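PDB 1JK0: ribonucleoside-diphosphate reductase small chain 2 from Saccharomyces cerevisiae, which is a small subunit of the ribonucleotide reductase that makes deoxyribonucleotides, and is required for folding of its partner small subunit and assembly with the large ones. Local coordinates for residues E177-A181 with I242-I247. Sequence-based numbering, arbitrary orientation.
Sequences ERLVA and IIEKII
With CG1 held opposite its backbone N (chi1 -178°), V180 sends that methyl across to the facing helix, and I247, bent at its second torsion (chi2 67°), brings CD1 back toward it, so that CG1 of V180 and CD1 of I247 lie 3.4 Å apart. The two side chains cross at about a right angle. The same V180 CG1 reaches I243 CG2 at 4.0 Å, again crosswise, and V180 CB lies 4.3 Å from I246 CD1. One valine thus touches three isoleucines spaced i, i+3 and i+4, which line one side of helix 240-258.

I246 spreads its two branches along the other helix. Its CG2 rests against A181, 3.9 Å from the alanine CB, while the CG1-CD1 arm reaches toward the N-terminal end of 177-181, ending 4.1 Å from the carbonyl O of E177. The I246 methyl merely lies near this oxygen, which accepts the backbone hydrogen bond from A181 N.

The short axes approach to 9.7 Å and cross at -35°, a helix-helix packing within the all-helical, ferritin-like fold of the ribonucleotide reductase small chain, here between helices 175-188 and 240-258. F231 of helix 207-232 touches both V180 and I243, and L286 of helix 277-288 touches I243 and I247, extending the apolar layer.

At the other end, the extended E177 side chain carries OE1 to 3.7 Å from I242 CD1, a van der Waals approach to a methyl. Polar partners of the carboxylate include L174 N, hydrogen-bonded to OE2, and R15 NE, which forms a long and weak ion pair with OE1.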
ATOM      1  N   GLU B 177     -21.602   1.121  14.298  1.00 47.23           N
ATOM      2  CA  GLU B 177     -22.593   0.552  13.399  1.00 47.82           C
ATOM      3  C   GLU B 177     -21.946   0.067  12.108  1.00 47.85           C
ATOM      4  O   GLU B 177     -22.042  -1.122  11.765  1.00 47.65           O
ATOM      5  CB  GLU B 177     -23.680   1.579  13.091  1.00 50.31           C
ATOM      6  CG  GLU B 177     -24.682   1.746  14.223  1.00 53.61           C
ATOM      7  CD  GLU B 177     -25.673   2.869  13.981  1.00 55.30           C
ATOM      8  OE1 GLU B 177     -26.528   3.089  14.865  1.00 55.92           O
ATOM      9  OE2 GLU B 177     -25.591   3.531  12.919  1.00 54.63           O
ATOM     10  N   ARG B 178     -21.280   0.979  11.403  1.00 46.07           N
ATOM     11  CA  ARG B 178     -20.607   0.638  10.153  1.00 44.26           C
ATOM     12  C   ARG B 178     -19.728  -0.592  10.347  1.00 43.66           C
ATOM     13  O   ARG B 178     -19.545  -1.385   9.429  1.00 44.24           O
ATOM     14  CB  ARG B 178     -19.731   1.795   9.675  1.00 43.89           C
ATOM     15  CG  ARG B 178     -20.450   3.122   9.538  1.00 42.13           C
ATOM     16  CD  ARG B 178     -19.668   4.073   8.645  1.00 40.26           C
ATOM     17  NE  ARG B 178     -18.627   4.832   9.337  1.00 38.37           N
ATOM     18  CZ  ARG B 178     -18.869   5.873  10.122  1.00 37.35           C
ATOM     19  NH1 ARG B 178     -20.116   6.271  10.319  1.00 36.03           N
ATOM     20  NH2 ARG B 178     -17.868   6.533  10.687  1.00 35.94           N
ATOM     21  N   LEU B 179     -19.174  -0.748  11.542  1.00 42.49           N
ATOM     22  CA  LEU B 179     -18.334  -1.902  11.816  1.00 41.92           C
ATOM     23  C   LEU B 179     -19.173  -3.174  11.756  1.00 42.05           C
ATOM     24  O   LEU B 179     -18.849  -4.101  11.020  1.00 42.42           O
ATOM     25  CB  LEU B 179     -17.674  -1.754  13.189  1.00 40.47           C
ATOM     26  CG  LEU B 179     -16.145  -1.746  13.269  1.00 38.82           C
ATOM     27  CD1 LEU B 179     -15.510  -1.137  12.032  1.00 38.76           C
ATOM     28  CD2 LEU B 179     -15.754  -0.975  14.501  1.00 38.25           C
ATOM     29  N   VAL B 180     -20.266  -3.212  12.512  1.00 43.01           N
ATOM     30  CA  VAL B 180     -21.134  -4.391  12.523  1.00 43.34           C
ATOM     31  C   VAL B 180     -21.611  -4.741  11.101  1.00 43.17           C
ATOM     32  O   VAL B 180     -21.618  -5.907  10.706  1.00 42.08           O
ATOM     33  CB  VAL B 180     -22.354  -4.175  13.451  1.00 43.83           C
ATOM     34  CG1 VAL B 180     -23.204  -5.432  13.487  1.00 44.41           C
ATOM     35  CG2 VAL B 180     -21.882  -3.827  14.858  1.00 42.74           C
ATOM     36  N   ALA B 181     -21.996  -3.729  10.331  1.00 42.91           N
ATOM     37  CA  ALA B 181     -22.440  -3.954   8.957  1.00 42.89           C
ATOM     38  C   ALA B 181     -21.304  -4.560   8.146  1.00 42.78           C
ATOM     39  O   ALA B 181     -21.487  -5.549   7.431  1.00 43.05           O
ATOM     40  CB  ALA B 181     -22.874  -2.644   8.324  1.00 42.90           C
ATOM     41  N   ILE B 242     -30.147  -2.579  17.487  1.00 60.12           N
ATOM     42  CA  ILE B 242     -29.685  -2.151  16.167  1.00 58.56           C
ATOM     43  C   ILE B 242     -28.752  -3.211  15.577  1.00 59.64           C
ATOM     44  O   ILE B 242     -28.805  -3.502  14.380  1.00 60.94           O
ATOM     45  CB  ILE B 242     -28.923  -0.815  16.232  1.00 56.25           C
ATOM     46  CG1 ILE B 242     -29.801   0.259  16.869  1.00 55.14           C
ATOM     47  CG2 ILE B 242     -28.526  -0.390  14.837  1.00 55.37           C
ATOM     48  CD1 ILE B 242     -29.124   1.601  17.018  1.00 53.56           C
ATOM     49  N   ILE B 243     -27.895  -3.785  16.417  1.00 58.97           N
ATOM     50  CA  ILE B 243     -26.981  -4.818  15.964  1.00 59.60           C
ATOM     51  C   ILE B 243     -27.804  -5.929  15.331  1.00 60.64           C
ATOM     52  O   ILE B 243     -27.701  -6.200  14.132  1.00 59.45           O
ATOM     53  CB  ILE B 243     -26.174  -5.414  17.134  1.00 59.28           C
ATOM     54  CG1 ILE B 243     -25.304  -4.328  17.763  1.00 58.33           C
ATOM     55  CG2 ILE B 243     -25.311  -6.571  16.634  1.00 59.59           C
ATOM     56  CD1 ILE B 243     -24.476  -4.797  18.923  1.00 57.42           C
ATOM     57  N   GLU B 244     -28.628  -6.572  16.149  1.00 62.21           N
ATOM     58  CA  GLU B 244     -29.478  -7.641  15.659  1.00 64.16           C
ATOM     59  C   GLU B 244     -30.320  -7.150  14.474  1.00 64.67           C
ATOM     60  O   GLU B 244     -30.803  -7.952  13.678  1.00 63.96           O
ATOM     61  CB  GLU B 244     -30.388  -8.148  16.779  1.00 64.44           C
ATOM     62  CG  GLU B 244     -31.173  -9.390  16.409  1.00 66.57           C
ATOM     63  CD  GLU B 244     -31.972  -9.943  17.571  1.00 68.02           C
ATOM     64  OE1 GLU B 244     -32.827  -9.212  18.113  1.00 68.29           O
ATOM     65  OE2 GLU B 244     -31.745 -11.111  17.944  1.00 69.26           O
ATOM     66  N   LYS B 245     -30.490  -5.832  14.357  1.00 65.67           N
ATOM     67  CA  LYS B 245     -31.268  -5.263  13.259  1.00 67.08           C
ATOM     68  C   LYS B 245     -30.441  -5.187  11.976  1.00 67.72           C
ATOM     69  O   LYS B 245     -30.989  -5.243  10.872  1.00 68.27           O
ATOM     70  CB  LYS B 245     -31.790  -3.861  13.616  1.00 67.03           C
ATOM     71  CG  LYS B 245     -32.971  -3.838  14.597  1.00 67.45           C
ATOM     72  CD  LYS B 245     -33.530  -2.411  14.812  1.00 67.20           C
ATOM     73  CE  LYS B 245     -34.168  -1.842  13.537  1.00 66.82           C
ATOM     74  NZ  LYS B 245     -34.680  -0.448  13.685  1.00 63.96           N
ATOM     75  N   ILE B 246     -29.124  -5.068  12.124  1.00 67.65           N
ATOM     76  CA  ILE B 246     -28.226  -4.988  10.975  1.00 66.56           C
ATOM     77  C   ILE B 246     -27.925  -6.371  10.397  1.00 66.20           C
ATOM     78  O   ILE B 246     -27.913  -6.553   9.180  1.00 64.88           O
ATOM     79  CB  ILE B 246     -26.907  -4.297  11.360  1.00 65.82           C
ATOM     80  CG1 ILE B 246     -27.212  -2.902  11.907  1.00 65.34           C
ATOM     81  CG2 ILE B 246     -25.991  -4.196  10.149  1.00 65.72           C
ATOM     82  CD1 ILE B 246     -26.003  -2.152  12.399  1.00 64.92           C
ATOM     83  N   ILE B 247     -27.691  -7.343  11.275  1.00 66.21           N
ATOM     84  CA  ILE B 247     -27.398  -8.705  10.843  1.00 66.91           C
ATOM     85  C   ILE B 247     -28.570  -9.353  10.113  1.00 67.66           C
ATOM     86  O   ILE B 247     -28.420  -9.854   8.994  1.00 67.55           O
ATOM     87  CB  ILE B 247     -27.027  -9.602  12.037  1.00 66.24           C
ATOM     88  CG1 ILE B 247     -25.565  -9.380  12.416  1.00 65.97           C
ATOM     89  CG2 ILE B 247     -27.290 -11.065  11.695  1.00 66.59           C
ATOM     90  CD1 ILE B 247     -25.280  -8.011  12.966  1.00 66.83           C
TER